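Local coordinates for protein beta-xylanase (Caldicellulosiruptor kristjanssonii, PDB 7NWN) that probably binds plant cell-wall carbohydrate through a calcium-containing family 9 carbohydrate-binding module of a multimodular, thermostable xylanase-glucuronoyl esterase, at residues 74-79 with 166-171. Numbering follows the deposited sequence.
Sequences AEVYDP and FQVNEA. With CA (calcium ion), chain Q.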
loop_
_atom_site.group_PDB
_atom_site.type_symbol
_atom_site.label_atom_id
_atom_site.label_comp_id
_atom_site.label_asym_id
_atom_site.label_seq_id
_atom_site.Cartn_x
_atom_site.Cartn_y
_atom_site.Cartn_z
ATOM N N ALA A 74 -1.454 -5.976 2.734
ATOM C CA ALA A 74 -0.527 -5.756 3.824
ATOM C C ALA A 74 -0.974 -6.589 5.021
ATOM O O ALA A 74 -2.171 -6.663 5.332
ATOM C CB ALA A 74 -0.455 -4.273 4.155
ATOM N N GLU A 75 0.008 -7.201 5.702
ATOM C CA GLU A 75 -0.266 -7.758 7.026
ATOM C C GLU A 75 0.651 -7.118 8.068
ATOM O O GLU A 75 1.876 -6.975 7.844
ATOM C CB GLU A 75 -0.019 -9.271 7.019
ATOM C CG GLU A 75 -1.102 -9.975 6.263
ATOM C CD GLU A 75 -1.048 -11.494 6.246
ATOM O OE1 GLU A 75 -0.291 -12.077 7.024
ATOM O OE2 GLU A 75 -1.798 -12.074 5.459
ATOM N N VAL A 76 0.029 -6.762 9.200
ATOM C CA VAL A 76 0.751 -6.112 10.270
ATOM C C VAL A 76 0.662 -7.014 11.510
ATOM O O VAL A 76 -0.445 -7.314 11.953
ATOM C CB VAL A 76 0.139 -4.717 10.556
ATOM C CG1 VAL A 76 0.874 -4.012 11.711
ATOM C CG2 VAL A 76 0.121 -3.819 9.303
ATOM N N TYR A 77 1.815 -7.359 12.080
ATOM C CA TYR A 77 1.903 -7.934 13.412
ATOM C C TYR A 77 1.988 -6.785 14.419
ATOM O O TYR A 77 2.936 -6.000 14.403
ATOM C CB TYR A 77 3.129 -8.852 13.478
ATOM C CG TYR A 77 3.382 -9.396 14.861
ATOM C CD1 TYR A 77 2.758 -10.561 15.301
ATOM C CD2 TYR A 77 4.232 -8.723 15.744
ATOM C CE1 TYR A 77 2.967 -11.051 16.585
ATOM C CE2 TYR A 77 4.436 -9.185 17.034
ATOM C CZ TYR A 77 3.802 -10.353 17.449
ATOM O OH TYR A 77 3.995 -10.805 18.721
ATOM N N ASP A 78 0.967 -6.697 15.281
ATOM C CA ASP A 78 0.782 -5.607 16.199
ATOM C C ASP A 78 -0.143 -6.100 17.305
ATOM O O ASP A 78 -1.353 -6.164 17.124
ATOM C CB ASP A 78 0.220 -4.378 15.496
ATOM C CG ASP A 78 0.130 -3.116 16.362
ATOM O OD1 ASP A 78 0.475 -3.138 17.578
ATOM O OD2 ASP A 78 -0.269 -2.105 15.793
ATOM N N PRO A 79 0.416 -6.470 18.479
ATOM C CA PRO A 79 -0.391 -6.986 19.602
ATOM C C PRO A 79 -1.347 -6.011 20.314
ATOM O O PRO A 79 -2.258 -6.444 21.025
ATOM C CB PRO A 79 0.670 -7.598 20.537
ATOM C CG PRO A 79 1.936 -6.786 20.235
ATOM C CD PRO A 79 1.861 -6.452 18.749
ATOM N N PHE A 166 5.143 2.796 1.057
ATOM C CA PHE A 166 4.325 2.084 2.025
ATOM C C PHE A 166 4.796 2.482 3.437
ATOM O O PHE A 166 5.990 2.462 3.728
ATOM C CB PHE A 166 4.456 0.571 1.796
ATOM C CG PHE A 166 3.622 -0.255 2.741
ATOM C CD1 PHE A 166 2.248 -0.396 2.565
ATOM C CD2 PHE A 166 4.221 -0.833 3.861
ATOM C CE1 PHE A 166 1.500 -1.121 3.483
ATOM C CE2 PHE A 166 3.463 -1.549 4.775
ATOM C CZ PHE A 166 2.104 -1.683 4.578
ATOM N N GLN A 167 3.840 2.790 4.315
ATOM C CA GLN A 167 4.106 3.121 5.711
ATOM C C GLN A 167 3.077 2.447 6.643
ATOM O O GLN A 167 1.889 2.379 6.339
ATOM C CB GLN A 167 3.973 4.634 5.905
ATOM C CG GLN A 167 4.485 5.097 7.272
ATOM C CD GLN A 167 4.490 6.611 7.308
ATOM O OE1 GLN A 167 5.188 7.289 6.538
ATOM N NE2 GLN A 167 3.681 7.150 8.197
ATOM N N VAL A 168 3.561 2.012 7.820
ATOM C CA VAL A 168 2.683 1.595 8.895
ATOM C C VAL A 168 2.837 2.623 10.006
ATOM O O VAL A 168 3.956 2.914 10.400
ATOM C CB VAL A 168 3.127 0.219 9.404
ATOM C CG1 VAL A 168 2.399 -0.217 10.686
ATOM C CG2 VAL A 168 3.018 -0.830 8.299
ATOM N N ASN A 169 1.719 3.092 10.534
ATOM C CA ASN A 169 1.667 3.860 11.777
ATOM C C ASN A 169 1.312 2.901 12.919
ATOM O O ASN A 169 0.278 2.218 12.858
ATOM C CB ASN A 169 0.566 4.895 11.664
ATOM C CG ASN A 169 0.845 5.843 10.501
ATOM O OD1 ASN A 169 1.984 6.297 10.317
ATOM N ND2 ASN A 169 -0.190 6.185 9.745
ATOM N N GLU A 170 2.191 2.841 13.926
ATOM C CA GLU A 170 1.937 2.054 15.112
ATOM C C GLU A 170 1.548 2.943 16.285
ATOM O O GLU A 170 2.353 3.780 16.706
ATOM C CB GLU A 170 3.130 1.258 15.608
ATOM C CG GLU A 170 2.595 0.437 16.812
ATOM C CD GLU A 170 3.695 -0.012 17.720
ATOM O OE1 GLU A 170 4.898 0.059 17.296
ATOM O OE2 GLU A 170 3.350 -0.421 18.822
ATOM N N ALA A 171 0.334 2.719 16.802
ATOM C CA ALA A 171 -0.183 3.435 17.959
ATOM C C ALA A 171 -0.172 2.507 19.167
ATOM O O ALA A 171 -0.299 1.310 18.982
ATOM C CB ALA A 171 -1.573 3.949 17.733
HETATM CA CA CA Q . -0.521 -0.765 17.859
HETATM O O HOH W 1 1.236 -1.318 19.679
#
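D78 and E170 touch where OD2 of D78 lies 4.0 Å from CG of E170, beside a calcium ion that joins the loop residue just past one strand to the last residue of another, with no hydrogen bond passing between the two segments. D78 chelates the ion in bidentate fashion, its OD2 at 2.5 Å from the calcium and its OD1 marginally farther. From the other segment the backbone O of A171 binds the calcium at 2.4 Å. A chi1 of -174° sets the D78 carboxylate beside its own carbonyl carbon and directs it toward the other segment. The backbone O of V80 and the carboxylate of D92 supply the remaining protein ligands.

E170 joins less directly. The ordered water that ligates the calcium donates a hydrogen bond to OE2 of E170 at 2.5 Å, making this glutamate a second-shell acceptor. Its carboxylate plane stands 79° from that of D78, and OE2 of E170 remains 4.1 Å from OD1 of D78; the nearby cation probably eases the proximity of these two acidic groups.

Away from the metal the contact turns apolar. CG1 of V76 faces CG1 of V168 at 4.2 Å, and farther along the strands CB of A74 approaches CZ of F166 obliquely, 3.7 Å away. The F166 ring reaches into the interface between the sheets, where it also stacks with F61. V94 touches both V76 and F166, widening this hydrophobic layer.

The two segments run nearly parallel, 16° apart, yet belong to different sheets: 74-77 lies in the four-stranded antiparallel sheet, with 78-79 leading out of it, and 166-171 ends a strand of the larger mixed one. Two facing sheets with an apolar interior, and a calcium bridging them where these strands end, fit the beta-sandwich of family 9 carbohydrate-binding modules.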